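Local coordinates for protein ribulose bisphosphate carboxylase (Pyrococcus horikoshii, PDB 2D69) that probably catalyses the addition of CO2 and water to ribulose 1,5-bisphosphate, giving two molecules of 3-phosphoglycerate, as part of an archaeal AMP degradation pathway, at residues V72-K77 against G81-I86; Y30-N35 against E41-I46; G107-M112 against K116-L121. One frame throughout, in Å; residues are numbered along the deposited sequence.

Contact 1: residues V72-K77 against G81-I86; sequences VFYLEK and GYIAKI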
ATOM      1  N   VAL A  72      33.702   1.364 -39.613  1.00 17.74           N
ATOM      2  CA  VAL A  72      34.751   2.380 -39.573  1.00 17.64           C
ATOM      3  C   VAL A  72      34.701   3.133 -40.884  1.00 17.75           C
ATOM      4  O   VAL A  72      34.931   2.543 -41.929  1.00 18.05           O
ATOM      5  CB  VAL A  72      36.174   1.783 -39.420  1.00 17.43           C
ATOM      6  CG1 VAL A  72      37.205   2.919 -39.336  1.00 18.24           C
ATOM      7  CG2 VAL A  72      36.257   0.859 -38.210  1.00 17.25           C
ATOM      8  N   PHE A  73      34.398   4.432 -40.831  1.00 18.02           N
ATOM      9  CA  PHE A  73      34.250   5.235 -42.034  1.00 18.14           C
ATOM     10  C   PHE A  73      35.313   6.337 -42.224  1.00 18.66           C
ATOM     11  O   PHE A  73      35.419   6.938 -43.320  1.00 19.45           O
ATOM     12  CB  PHE A  73      32.839   5.802 -42.090  1.00 17.23           C
ATOM     13  CG  PHE A  73      32.566   6.908 -41.112  1.00 18.33           C
ATOM     14  CD1 PHE A  73      32.820   8.233 -41.461  1.00 19.26           C
ATOM     15  CD2 PHE A  73      32.030   6.628 -39.843  1.00 16.61           C
ATOM     16  CE1 PHE A  73      32.564   9.274 -40.569  1.00 19.17           C
ATOM     17  CE2 PHE A  73      31.749   7.662 -38.936  1.00 17.43           C
ATOM     18  CZ  PHE A  73      32.009   8.988 -39.298  1.00 19.34           C
ATOM     19  N   TYR A  74      36.072   6.594 -41.160  1.00 18.97           N
ATOM     20  CA  TYR A  74      37.173   7.549 -41.156  1.00 19.60           C
ATOM     21  C   TYR A  74      38.365   6.943 -40.426  1.00 19.36           C
ATOM     22  O   TYR A  74      38.219   6.388 -39.342  1.00 18.44           O
ATOM     23  CB  TYR A  74      36.728   8.815 -40.439  1.00 20.52           C
ATOM     24  CG  TYR A  74      37.797   9.865 -40.202  1.00 21.10           C
ATOM     25  CD1 TYR A  74      37.781  11.073 -40.924  1.00 24.29           C
ATOM     26  CD2 TYR A  74      38.773   9.687 -39.235  1.00 20.58           C
ATOM     27  CE1 TYR A  74      38.720  12.071 -40.694  1.00 25.27           C
ATOM     28  CE2 TYR A  74      39.719  10.673 -38.992  1.00 22.15           C
ATOM     29  CZ  TYR A  74      39.687  11.868 -39.728  1.00 24.59           C
ATOM     30  OH  TYR A  74      40.625  12.845 -39.507  1.00 26.42           O
ATOM     31  N   LEU A  75      39.543   7.066 -41.005  1.00 18.37           N
ATOM     32  CA  LEU A  75      40.750   6.540 -40.384  1.00 19.18           C
ATOM     33  C   LEU A  75      41.973   7.308 -40.863  1.00 19.56           C
ATOM     34  O   LEU A  75      42.312   7.235 -42.021  1.00 20.09           O
ATOM     35  CB  LEU A  75      40.927   5.055 -40.716  1.00 19.18           C
ATOM     36  CG  LEU A  75      42.225   4.449 -40.170  1.00 19.09           C
ATOM     37  CD1 LEU A  75      42.215   4.604 -38.632  1.00 19.26           C
ATOM     38  CD2 LEU A  75      42.413   2.990 -40.554  1.00 16.34           C
ATOM     39  N   GLU A  76      42.620   8.050 -39.976  1.00 20.22           N
ATOM     40  CA  GLU A  76      43.772   8.870 -40.357  1.00 21.13           C
ATOM     41  C   GLU A  76      44.803   8.915 -39.247  1.00 21.24           C
ATOM     42  O   GLU A  76      44.491   8.809 -38.078  1.00 20.17           O
ATOM     43  CB  GLU A  76      43.374  10.319 -40.702  1.00 21.68           C
ATOM     44  CG  GLU A  76      42.243  10.481 -41.725  1.00 24.00           C
ATOM     45  CD  GLU A  76      42.647  10.184 -43.164  1.00 26.84           C
ATOM     46  OE1 GLU A  76      43.825   9.847 -43.442  1.00 28.02           O
ATOM     47  OE2 GLU A  76      41.761  10.294 -44.032  1.00 27.79           O
ATOM     48  N   LYS A  77      46.054   9.103 -39.647  1.00 21.30           N
ATOM     49  CA  LYS A  77      47.141   9.232 -38.705  1.00 22.09           C
ATOM     50  C   LYS A  77      46.899  10.471 -37.810  1.00 21.56           C
ATOM     51  O   LYS A  77      46.325  11.448 -38.260  1.00 21.91           O
ATOM     52  CB  LYS A  77      48.458   9.301 -39.495  1.00 22.26           C
ATOM     53  CG  LYS A  77      49.685   9.074 -38.639  1.00 26.44           C
ATOM     54  CD  LYS A  77      50.769   8.117 -39.223  1.00 27.78           C
ATOM     55  CE  LYS A  77      51.570   7.425 -38.022  1.00 29.63           C
ATOM     56  NZ  LYS A  77      50.840   7.411 -36.617  1.00 24.59           N
ATOM     57  N   GLY A  81      49.615   7.908 -33.124  1.00 18.25           N
ATOM     58  CA  GLY A  81      48.604   6.948 -33.487  1.00 16.85           C
ATOM     59  C   GLY A  81      47.711   7.319 -34.658  1.00 16.42           C
ATOM     60  O   GLY A  81      48.169   7.768 -35.742  1.00 14.24           O
ATOM     61  N   TYR A  82      46.421   7.081 -34.420  1.00 14.57           N
ATOM     62  CA  TYR A  82      45.370   7.133 -35.423  1.00 14.64           C
ATOM     63  C   TYR A  82      44.063   7.583 -34.771  1.00 14.05           C
ATOM     64  O   TYR A  82      43.814   7.285 -33.600  1.00 13.63           O
ATOM     65  CB  TYR A  82      45.141   5.742 -36.023  1.00 14.61           C
ATOM     66  CG  TYR A  82      46.364   5.252 -36.745  1.00 14.16           C
ATOM     67  CD1 TYR A  82      46.579   5.565 -38.081  1.00 15.39           C
ATOM     68  CD2 TYR A  82      47.335   4.547 -36.062  1.00 15.29           C
ATOM     69  CE1 TYR A  82      47.739   5.134 -38.748  1.00 15.07           C
ATOM     70  CE2 TYR A  82      48.530   4.116 -36.709  1.00 16.89           C
ATOM     71  CZ  TYR A  82      48.720   4.414 -38.043  1.00 17.18           C
ATOM     72  OH  TYR A  82      49.884   3.975 -38.649  1.00 18.43           O
ATOM     73  N   ILE A  83      43.252   8.321 -35.512  1.00 14.25           N
ATOM     74  CA  ILE A  83      41.866   8.525 -35.105  1.00 15.03           C
ATOM     75  C   ILE A  83      41.001   7.703 -36.041  1.00 14.92           C
ATOM     76  O   ILE A  83      41.300   7.627 -37.254  1.00 16.20           O
ATOM     77  CB  ILE A  83      41.521  10.016 -35.084  1.00 15.70           C
ATOM     78  CG1 ILE A  83      42.145  10.653 -33.829  1.00 17.25           C
ATOM     79  CG2 ILE A  83      40.019  10.244 -35.085  1.00 16.43           C
ATOM     80  CD1 ILE A  83      41.985  12.220 -33.702  1.00 19.71           C
ATOM     81  N   ALA A  84      40.054   6.957 -35.471  1.00 15.00           N
ATOM     82  CA  ALA A  84      38.944   6.370 -36.219  1.00 14.38           C
ATOM     83  C   ALA A  84      37.624   6.981 -35.779  1.00 14.96           C
ATOM     84  O   ALA A  84      37.448   7.270 -34.608  1.00 14.46           O
ATOM     85  CB  ALA A  84      38.895   4.886 -36.018  1.00 15.02           C
ATOM     86  N   LYS A  85      36.717   7.183 -36.732  1.00 13.97           N
ATOM     87  CA  LYS A  85      35.340   7.488 -36.424  1.00 14.49           C
ATOM     88  C   LYS A  85      34.558   6.298 -36.888  1.00 14.28           C
ATOM     89  O   LYS A  85      34.794   5.760 -37.975  1.00 14.25           O
ATOM     90  CB  LYS A  85      34.871   8.746 -37.143  1.00 14.88           C
ATOM     91  CG  LYS A  85      35.787   9.928 -36.991  1.00 15.62           C
ATOM     92  CD  LYS A  85      35.153  11.182 -37.596  1.00 19.10           C
ATOM     93  CE  LYS A  85      36.144  12.352 -37.675  1.00 22.38           C
ATOM     94  NZ  LYS A  85      35.673  13.450 -38.580  1.00 24.59           N
ATOM     95  N   ILE A  86      33.631   5.869 -36.061  1.00 13.34           N
ATOM     96  CA  ILE A  86      32.888   4.637 -36.292  1.00 14.45           C
ATOM     97  C   ILE A  86      31.404   4.940 -36.168  1.00 13.97           C
ATOM     98  O   ILE A  86      30.994   5.724 -35.303  1.00 13.18           O
ATOM     99  CB  ILE A  86      33.310   3.534 -35.296  1.00 14.72           C
ATOM    100  CG1 ILE A  86      34.840   3.279 -35.379  1.00 15.25           C
ATOM    101  CG2 ILE A  86      32.531   2.245 -35.606  1.00 17.02           C
ATOM    102  CD1 ILE A  86      35.387   2.236 -34.324  1.00 13.97           C
TER

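Contact 2: residues Y30-N35 against E41-I46; sequences YYFEPN and EAAGRI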
ATOM      1  N   TYR A  30      37.468   7.553 -31.797  1.00 15.08           N
ATOM      2  CA  TYR A  30      38.511   6.945 -31.005  1.00 14.72           C
ATOM      3  C   TYR A  30      39.911   7.374 -31.469  1.00 15.32           C
ATOM      4  O   TYR A  30      40.201   7.488 -32.674  1.00 14.96           O
ATOM      5  CB  TYR A  30      38.436   5.416 -31.103  1.00 15.11           C
ATOM      6  CG  TYR A  30      37.180   4.733 -30.573  1.00 16.42           C
ATOM      7  CD1 TYR A  30      37.061   4.395 -29.211  1.00 16.27           C
ATOM      8  CD2 TYR A  30      36.122   4.392 -31.427  1.00 17.58           C
ATOM      9  CE1 TYR A  30      35.914   3.777 -28.704  1.00 17.45           C
ATOM     10  CE2 TYR A  30      34.957   3.755 -30.937  1.00 15.89           C
ATOM     11  CZ  TYR A  30      34.872   3.435 -29.581  1.00 18.68           C
ATOM     12  OH  TYR A  30      33.759   2.778 -29.081  1.00 17.14           O
ATOM     13  N   TYR A  31      40.805   7.571 -30.511  1.00 15.25           N
ATOM     14  CA  TYR A  31      42.249   7.563 -30.786  1.00 14.43           C
ATOM     15  C   TYR A  31      42.804   6.171 -30.469  1.00 14.73           C
ATOM     16  O   TYR A  31      42.451   5.578 -29.461  1.00 14.28           O
ATOM     17  CB  TYR A  31      42.966   8.586 -29.884  1.00 15.06           C
ATOM     18  CG  TYR A  31      44.486   8.455 -29.911  1.00 14.33           C
ATOM     19  CD1 TYR A  31      45.157   7.734 -28.940  1.00 16.63           C
ATOM     20  CD2 TYR A  31      45.216   9.001 -30.935  1.00 15.78           C
ATOM     21  CE1 TYR A  31      46.579   7.577 -28.986  1.00 17.68           C
ATOM     22  CE2 TYR A  31      46.626   8.878 -30.994  1.00 16.96           C
ATOM     23  CZ  TYR A  31      47.300   8.156 -30.013  1.00 16.44           C
ATOM     24  OH  TYR A  31      48.678   8.004 -30.059  1.00 13.68           O
ATOM     25  N   PHE A  32      43.739   5.654 -31.257  1.00 15.06           N
ATOM     26  CA  PHE A  32      44.332   4.380 -30.871  1.00 15.56           C
ATOM     27  C   PHE A  32      45.732   4.220 -31.424  1.00 15.57           C
ATOM     28  O   PHE A  32      46.140   4.979 -32.270  1.00 16.15           O
ATOM     29  CB  PHE A  32      43.427   3.185 -31.307  1.00 15.98           C
ATOM     30  CG  PHE A  32      43.402   2.958 -32.795  1.00 14.19           C
ATOM     31  CD1 PHE A  32      42.465   3.604 -33.572  1.00 15.36           C
ATOM     32  CD2 PHE A  32      44.321   2.117 -33.412  1.00 18.32           C
ATOM     33  CE1 PHE A  32      42.454   3.416 -34.961  1.00 19.49           C
ATOM     34  CE2 PHE A  32      44.309   1.940 -34.787  1.00 18.19           C
ATOM     35  CZ  PHE A  32      43.362   2.592 -35.556  1.00 17.09           C
ATOM     36  N   GLU A  33      46.461   3.238 -30.897  1.00 16.09           N
ATOM     37  CA  GLU A  33      47.765   2.835 -31.407  1.00 17.02           C
ATOM     38  C   GLU A  33      47.708   1.298 -31.570  1.00 17.99           C
ATOM     39  O   GLU A  33      47.387   0.611 -30.599  1.00 19.37           O
ATOM     40  CB  GLU A  33      48.875   3.238 -30.409  1.00 16.67           C
ATOM     41  CG  GLU A  33      48.838   4.733 -30.028  1.00 17.90           C
ATOM     42  CD  GLU A  33      49.760   5.116 -28.875  1.00 20.07           C
ATOM     43  OE1 GLU A  33      50.427   4.204 -28.310  1.00 19.47           O
ATOM     44  OE2 GLU A  33      49.790   6.334 -28.518  1.00 18.41           O
ATOM     45  N   PRO A  34      47.942   0.750 -32.765  1.00 17.45           N
ATOM     46  CA  PRO A  34      47.887  -0.708 -32.947  1.00 18.28           C
ATOM     47  C   PRO A  34      49.077  -1.397 -32.315  1.00 18.28           C
ATOM     48  O   PRO A  34      50.119  -0.784 -32.147  1.00 18.78           O
ATOM     49  CB  PRO A  34      47.955  -0.891 -34.465  1.00 17.56           C
ATOM     50  CG  PRO A  34      48.661   0.301 -34.951  1.00 17.74           C
ATOM     51  CD  PRO A  34      48.264   1.434 -34.021  1.00 17.65           C
ATOM     52  N   ASN A  35      48.905  -2.652 -31.937  1.00 19.05           N
ATOM     53  CA  ASN A  35      49.996  -3.436 -31.402  1.00 20.36           C
ATOM     54  C   ASN A  35      50.107  -4.729 -32.176  1.00 19.93           C
ATOM     55  O   ASN A  35      49.390  -5.663 -31.914  1.00 20.51           O
ATOM     56  CB  ASN A  35      49.810  -3.721 -29.905  1.00 20.11           C
ATOM     57  CG  ASN A  35      50.871  -4.666 -29.368  1.00 22.47           C
ATOM     58  OD1 ASN A  35      50.568  -5.655 -28.721  1.00 26.34           O
ATOM     59  ND2 ASN A  35      52.122  -4.389 -29.693  1.00 21.64           N
ATOM     60  N   GLU A  41      43.117  -3.044 -39.218  1.00 16.85           N
ATOM     61  CA  GLU A  41      42.708  -4.197 -38.429  1.00 17.62           C
ATOM     62  C   GLU A  41      42.385  -3.771 -37.025  1.00 17.30           C
ATOM     63  O   GLU A  41      41.326  -4.111 -36.489  1.00 18.14           O
ATOM     64  CB  GLU A  41      43.773  -5.320 -38.441  1.00 19.31           C
ATOM     65  CG  GLU A  41      43.089  -6.694 -38.375  1.00 22.49           C
ATOM     66  CD  GLU A  41      44.004  -7.831 -37.980  1.00 25.15           C
ATOM     67  OE1 GLU A  41      44.012  -8.179 -36.784  1.00 27.76           O
ATOM     68  OE2 GLU A  41      44.686  -8.381 -38.869  1.00 28.69           O
ATOM     69  N   ALA A  42      43.251  -2.966 -36.436  1.00 16.20           N
ATOM     70  CA  ALA A  42      42.953  -2.405 -35.125  1.00 15.30           C
ATOM     71  C   ALA A  42      41.586  -1.722 -35.147  1.00 15.10           C
ATOM     72  O   ALA A  42      40.766  -2.006 -34.298  1.00 15.31           O
ATOM     73  CB  ALA A  42      44.050  -1.404 -34.687  1.00 14.51           C
ATOM     74  N   ALA A  43      41.350  -0.832 -36.114  1.00 14.12           N
ATOM     75  CA  ALA A  43      40.099  -0.078 -36.178  1.00 14.27           C
ATOM     76  C   ALA A  43      38.876  -1.037 -36.306  1.00 14.40           C
ATOM     77  O   ALA A  43      37.862  -0.870 -35.623  1.00 13.12           O
ATOM     78  CB  ALA A  43      40.168   0.914 -37.323  1.00 14.22           C
ATOM     79  N   GLY A  44      39.024  -2.047 -37.158  1.00 13.41           N
ATOM     80  CA  GLY A  44      38.051  -3.104 -37.320  1.00 14.17           C
ATOM     81  C   GLY A  44      37.737  -3.798 -36.002  1.00 14.13           C
ATOM     82  O   GLY A  44      36.576  -3.977 -35.678  1.00 14.40           O
ATOM     83  N   ARG A  45      38.769  -4.139 -35.236  1.00 13.22           N
ATOM     84  CA  ARG A  45      38.608  -4.741 -33.933  1.00 13.67           C
ATOM     85  C   ARG A  45      37.759  -3.861 -33.003  1.00 14.24           C
ATOM     86  O   ARG A  45      36.897  -4.359 -32.249  1.00 14.39           O
ATOM     87  CB  ARG A  45      39.975  -4.973 -33.307  1.00 14.35           C
ATOM     88  CG  ARG A  45      40.676  -6.189 -33.931  1.00 12.59           C
ATOM     89  CD  ARG A  45      42.094  -6.369 -33.446  1.00 14.15           C
ATOM     90  NE  ARG A  45      42.802  -7.471 -34.149  1.00 16.90           N
ATOM     91  CZ  ARG A  45      42.887  -8.730 -33.704  1.00 17.79           C
ATOM     92  NH1 ARG A  45      42.300  -9.108 -32.569  1.00 17.49           N
ATOM     93  NH2 ARG A  45      43.548  -9.651 -34.423  1.00 21.48           N
ATOM     94  N   ILE A  46      37.982  -2.556 -33.057  1.00 13.82           N
ATOM     95  CA  ILE A  46      37.147  -1.655 -32.242  1.00 15.35           C
ATOM     96  C   ILE A  46      35.666  -1.747 -32.669  1.00 15.34           C
ATOM     97  O   ILE A  46      34.760  -1.850 -31.814  1.00 15.71           O
ATOM     98  CB  ILE A  46      37.647  -0.211 -32.304  1.00 14.81           C
ATOM     99  CG1 ILE A  46      39.091  -0.158 -31.803  1.00 15.18           C
ATOM    100  CG2 ILE A  46      36.766   0.675 -31.373  1.00 14.70           C
ATOM    101  CD1 ILE A  46      39.869   1.103 -32.241  1.00 16.89           C
TER

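Contact 3: residues G107-M112 against K116-L121; sequences GNVFGM and KNLRLL. With SO4 (sulfate ion), chain G.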
ATOM      1  N   GLY A 107      33.585  -0.407 -23.413  1.00 18.85           N
ATOM      2  CA  GLY A 107      33.602  -1.624 -22.629  1.00 18.45           C
ATOM      3  C   GLY A 107      34.834  -2.471 -22.868  1.00 19.83           C
ATOM      4  O   GLY A 107      35.961  -2.053 -22.545  1.00 21.36           O
ATOM      5  N   ASN A 108      34.638  -3.641 -23.458  1.00 20.33           N
ATOM      6  CA  ASN A 108      35.727  -4.584 -23.702  1.00 21.12           C
ATOM      7  C   ASN A 108      36.783  -4.039 -24.622  1.00 20.66           C
ATOM      8  O   ASN A 108      37.872  -4.627 -24.708  1.00 22.31           O
ATOM      9  CB  ASN A 108      35.192  -5.878 -24.316  1.00 21.87           C
ATOM     10  CG  ASN A 108      34.632  -6.819 -23.274  1.00 26.07           C
ATOM     11  OD1 ASN A 108      34.513  -6.451 -22.089  1.00 33.41           O
ATOM     12  ND2 ASN A 108      34.286  -8.044 -23.690  1.00 26.77           N
ATOM     13  N   VAL A 109      36.480  -2.965 -25.345  1.00 20.05           N
ATOM     14  CA  VAL A 109      37.425  -2.484 -26.357  1.00 20.13           C
ATOM     15  C   VAL A 109      38.770  -2.029 -25.753  1.00 19.82           C
ATOM     16  O   VAL A 109      39.826  -2.120 -26.393  1.00 18.80           O
ATOM     17  CB  VAL A 109      36.837  -1.351 -27.246  1.00 20.46           C
ATOM     18  CG1 VAL A 109      35.828  -1.899 -28.235  1.00 22.17           C
ATOM     19  CG2 VAL A 109      36.243  -0.241 -26.428  1.00 19.03           C
ATOM     20  N   PHE A 110      38.711  -1.530 -24.525  1.00 19.25           N
ATOM     21  CA  PHE A 110      39.870  -0.968 -23.858  1.00 19.74           C
ATOM     22  C   PHE A 110      40.864  -2.023 -23.435  1.00 20.85           C
ATOM     23  O   PHE A 110      42.040  -1.712 -23.198  1.00 22.49           O
ATOM     24  CB  PHE A 110      39.431  -0.212 -22.618  1.00 19.25           C
ATOM     25  CG  PHE A 110      38.765   1.085 -22.906  1.00 19.32           C
ATOM     26  CD1 PHE A 110      37.462   1.315 -22.515  1.00 16.67           C
ATOM     27  CD2 PHE A 110      39.463   2.115 -23.500  1.00 18.57           C
ATOM     28  CE1 PHE A 110      36.867   2.541 -22.763  1.00 19.31           C
ATOM     29  CE2 PHE A 110      38.867   3.365 -23.731  1.00 18.47           C
ATOM     30  CZ  PHE A 110      37.588   3.583 -23.356  1.00 18.84           C
ATOM     31  N   GLY A 111      40.406  -3.262 -23.342  1.00 20.80           N
ATOM     32  CA  GLY A 111      41.261  -4.354 -22.962  1.00 21.77           C
ATOM     33  C   GLY A 111      41.830  -5.182 -24.110  1.00 22.43           C
ATOM     34  O   GLY A 111      42.508  -6.130 -23.848  1.00 22.98           O
ATOM     35  N   MET A 112      41.597  -4.804 -25.355  1.00 23.36           N
ATOM     36  CA  MET A 112      42.065  -5.591 -26.504  1.00 25.33           C
ATOM     37  C   MET A 112      43.579  -5.613 -26.625  1.00 25.09           C
ATOM     38  O   MET A 112      44.220  -4.566 -26.743  1.00 25.68           O
ATOM     39  CB  MET A 112      41.413  -5.085 -27.788  1.00 25.43           C
ATOM     40  CG  MET A 112      39.921  -5.318 -27.741  1.00 28.30           C
ATOM     41  SD  MET A 112      39.036  -4.946 -29.246  1.00 33.64           S
ATOM     42  CE  MET A 112      39.339  -3.214 -29.452  1.00 32.89           C
ATOM     43  N   LYS A 116      47.621  -0.996 -28.418  1.00 21.27           N
ATOM     44  CA  LYS A 116      48.564  -0.545 -27.397  1.00 20.95           C
ATOM     45  C   LYS A 116      47.822   0.374 -26.449  1.00 19.47           C
ATOM     46  O   LYS A 116      48.034   0.337 -25.239  1.00 19.79           O
ATOM     47  CB  LYS A 116      49.772   0.171 -28.036  1.00 21.23           C
ATOM     48  CG  LYS A 116      51.074   0.078 -27.249  1.00 24.09           C
ATOM     49  CD  LYS A 116      52.345   0.055 -28.130  1.00 26.23           C
ATOM     50  CE  LYS A 116      53.583   0.510 -27.301  1.00 28.42           C
ATOM     51  NZ  LYS A 116      54.940   0.123 -27.900  1.00 29.47           N
ATOM     52  N   ASN A 117      46.975   1.225 -27.021  1.00 17.11           N
ATOM     53  CA  ASN A 117      46.276   2.249 -26.264  1.00 15.73           C
ATOM     54  C   ASN A 117      44.963   2.562 -26.988  1.00 14.58           C
ATOM     55  O   ASN A 117      44.918   2.517 -28.208  1.00 12.91           O
ATOM     56  CB  ASN A 117      47.104   3.529 -26.212  1.00 16.07           C
ATOM     57  CG  ASN A 117      48.257   3.455 -25.208  1.00 16.59           C
ATOM     58  OD1 ASN A 117      48.041   3.263 -24.003  1.00 14.46           O
ATOM     59  ND2 ASN A 117      49.498   3.575 -25.711  1.00 16.99           N
ATOM     60  N   LEU A 118      43.945   3.011 -26.250  1.00 14.13           N
ATOM     61  CA  LEU A 118      42.640   3.266 -26.816  1.00 13.13           C
ATOM     62  C   LEU A 118      41.959   4.339 -25.969  1.00 14.14           C
ATOM     63  O   LEU A 118      41.851   4.180 -24.765  1.00 12.76           O
ATOM     64  CB  LEU A 118      41.753   1.998 -26.865  1.00 13.27           C
ATOM     65  CG  LEU A 118      40.326   2.286 -27.389  1.00 12.72           C
ATOM     66  CD1 LEU A 118      40.309   2.631 -28.855  1.00 11.93           C
ATOM     67  CD2 LEU A 118      39.364   1.158 -27.125  1.00 13.27           C
ATOM     68  N   ARG A 119      41.521   5.411 -26.622  1.00 13.95           N
ATOM     69  CA  ARG A 119      40.849   6.499 -25.932  1.00 15.23           C
ATOM     70  C   ARG A 119      39.594   6.818 -26.655  1.00 15.82           C
ATOM     71  O   ARG A 119      39.630   7.058 -27.846  1.00 17.68           O
ATOM     72  CB  ARG A 119      41.761   7.725 -25.906  1.00 15.37           C
ATOM     73  CG  ARG A 119      41.421   8.705 -24.798  1.00 18.52           C
ATOM     74  CD  ARG A 119      42.252  10.004 -24.816  1.00 18.46           C
ATOM     75  NE  ARG A 119      42.102  10.712 -23.554  1.00 19.73           N
ATOM     76  CZ  ARG A 119      42.399  12.000 -23.350  1.00 19.45           C
ATOM     77  NH1 ARG A 119      42.792  12.784 -24.343  1.00 17.74           N
ATOM     78  NH2 ARG A 119      42.241  12.514 -22.136  1.00 19.28           N
ATOM     79  N   LEU A 120      38.462   6.880 -25.949  1.00 16.31           N
ATOM     80  CA  LEU A 120      37.247   7.320 -26.556  1.00 15.65           C
ATOM     81  C   LEU A 120      37.222   8.833 -26.451  1.00 15.45           C
ATOM     82  O   LEU A 120      37.207   9.359 -25.367  1.00 15.14           O
ATOM     83  CB  LEU A 120      36.084   6.657 -25.827  1.00 16.90           C
ATOM     84  CG  LEU A 120      34.587   7.033 -25.851  1.00 19.59           C
ATOM     85  CD1 LEU A 120      34.163   8.224 -26.629  1.00 19.88           C
ATOM     86  CD2 LEU A 120      33.772   5.811 -26.211  1.00 21.66           C
ATOM     87  N   LEU A 121      37.217   9.518 -27.588  1.00 15.46           N
ATOM     88  CA  LEU A 121      37.361  10.964 -27.646  1.00 15.11           C
ATOM     89  C   LEU A 121      36.053  11.725 -27.559  1.00 15.34           C
ATOM     90  O   LEU A 121      35.982  12.761 -26.900  1.00 16.47           O
ATOM     91  CB  LEU A 121      38.069  11.380 -28.924  1.00 14.85           C
ATOM     92  CG  LEU A 121      39.411  10.755 -29.146  1.00 15.64           C
ATOM     93  CD1 LEU A 121      40.017  11.256 -30.491  1.00 17.84           C
ATOM     94  CD2 LEU A 121      40.343  11.067 -27.950  1.00 17.53           C
TER
HETATM   95  S   SO4 G1003      45.206  12.476 -28.237  1.00115.33           S
HETATM   96  O1  SO4 G1003      46.415  12.519 -27.416  1.00115.34           O
HETATM   97  O2  SO4 G1003      45.369  11.487 -29.292  1.00115.42           O
HETATM   98  O3  SO4 G1003      44.059  12.107 -27.403  1.00113.30           O
HETATM   99  O4  SO4 G1003      45.030  13.781 -28.878  1.00115.22           O

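Contact 1: residues V72-K77 against G81-I86
K85 lays its extended chain over the ring of Y74. CE of K85 stands 3.8 Å from the centroid of the Y74 ring and only 7° off its normal, a CH-pi contact above the middle of the face, and NZ of K85 adds a cation-pi contact with the same face. At its root K85 also meets F73, whose CZ lies 3.6 Å from K85 CB, so the lysine touches one ring at its root and another along its length. Near the turn, K77 bends at chi2 and chi4 and curls back: its NZ donates to O of G81 at 2.8 Å. The same K77 NZ makes a cation-pi contact with Y82, 4.2 Å from the ring centroid, over the face but displaced toward the rim.

These side chains are set by an antiparallel beta hairpin whose segments run at 166°. E76 and I83 form a hydrogen-bonded pair, with I83 N to E76 O at 2.9 Å. Further on, the N of F73 donates to O of K85 at 3.2 Å while the N of K85 donates to O of Y74, and this two-against-one pairing defines a classic beta bulge. Opposite the face of Y74, E76, I83 and K85, the sheet carries V72, L75, A84 and I86. There CG2 of V72 lies 4.0 Å from CG1 of I86, and A43, A47 and I46 of helix 39-49 cover V72 and I86.

The hairpin is thus two-faced: one side is aliphatic and roofed by a helix, while on the other the pi face of Y74 probably steadies the K85 ammonium group electrostatically.

Contact 2: residues Y30-N35 against E41-I46
F32 points from its strand toward helix 39-49 and is met there by three side chains. CE2 of F32 is 3.4 Å from CB of A42. CZ of F32 rests against CB of A43, and CD1 of F32 lies 3.8 Å from CD1 of I46. The ring reaches this place because chi1 of 71° sets CG between the backbone N and the carbonyl carbon. I46 also serves a second ring with its other branch: CG2 stands over one face of Y30, 3.7 Å from the centroid and 16° off the normal, a CH-pi contact shifted toward the rim. The hydroxyl of Y30 is bonded beyond this contact, to O of V105.

This is the tight part, in which two alanines let the phenyl ring come close to the helix; the axes of the strand and helix segments come no nearer than 8.8 Å. L75 also touches F32, while L115 and L118 border I46, which places the contact in the core between the helix and one face of the mixed sheet of the N-terminal domain. Toward P34 the packing thins to a single pair, CB of P34 with CB of A42 at 3.9 Å. Here the helix turns polar and partly exposed: R45 grips E41 side-on, NE and NH2 both donating to OE1, with NH2 at 2.8 Å from that oxygen.

Cutting F32 back to an alanine would probably open a gap between sheet and helix, leaving A42, A43 and the CD1 branch of I46 without the ring they pack on. Across the two segments the chemistry is entirely apolar, so the helix is held to this strand by close fit, with its salt bridge kept within the helix.

Contact 3: residues G107-M112 against K116-L121
V109 and F110 belong to a short 3-10 turn, 108-111, closed by a hydrogen bond from G111 N to N108 O (3.2 Å), and it approaches strand 117-121 with the CA atoms of F110 and L118 5.9 Å apart. In the N-terminal domain this turn lies in the loop connecting helix 98-105 to strand 115-124 of the mixed sheet, so the chain folds back onto the strand it is about to enter.

L118 carries most of the packing. With CG anti to the backbone N (chi1 176°), it sends CD2 against the turn, 3.5 Å from CG2 of V109, a tight carbon pair, and 3.4 Å from V109 O. F110 comes in at about a right angle to L118 and turns its ring edge to the strand: CE2 of F110 is 3.3 Å from O of L118, which lies in the ring plane. Farther along that edge, CZ of F110 is 4.2 Å from CB of L120.

The turn also faces a second subunit. NH1 of R287 of that subunit hydrogen-bonds to the carbonyl oxygens of F110 and M112, and N108 packs on its E189, a predicted magnesium ligand, consistent with the Rubisco dimer, in which an N-terminal domain adjoins the partner's active site. R119 points away from the turn, and its NH1 makes a weak hydrogen bond to O3 of a sulfate ion, probably from the crystallisation liquor, at 3.4 Å, with an angle of 152° at the hydrogen.

Overall arrangement
All three contacts belong to the N-terminal domain and share its mixed sheet, in which strand 26-34 lies between strands 81-88 and 115-124. Contacts 1 and 2 meet through A84 O to Y30 N at 2.8 Å, contacts 2 and 3 through E33 O to K116 N at 2.7 Å. Contact 1, a hairpin at the sheet's outer side, is partly buried and rests on backbone hydrogen bonds and lysine-ring contacts. Contacts 2 and 3 are buried and, across their segments, rely on apolar packing, against helix 39-49 and against the 108-111 turn. I46 touches both I86 and L118, thereby linking all three. Among them, contact 3 alone touches another subunit.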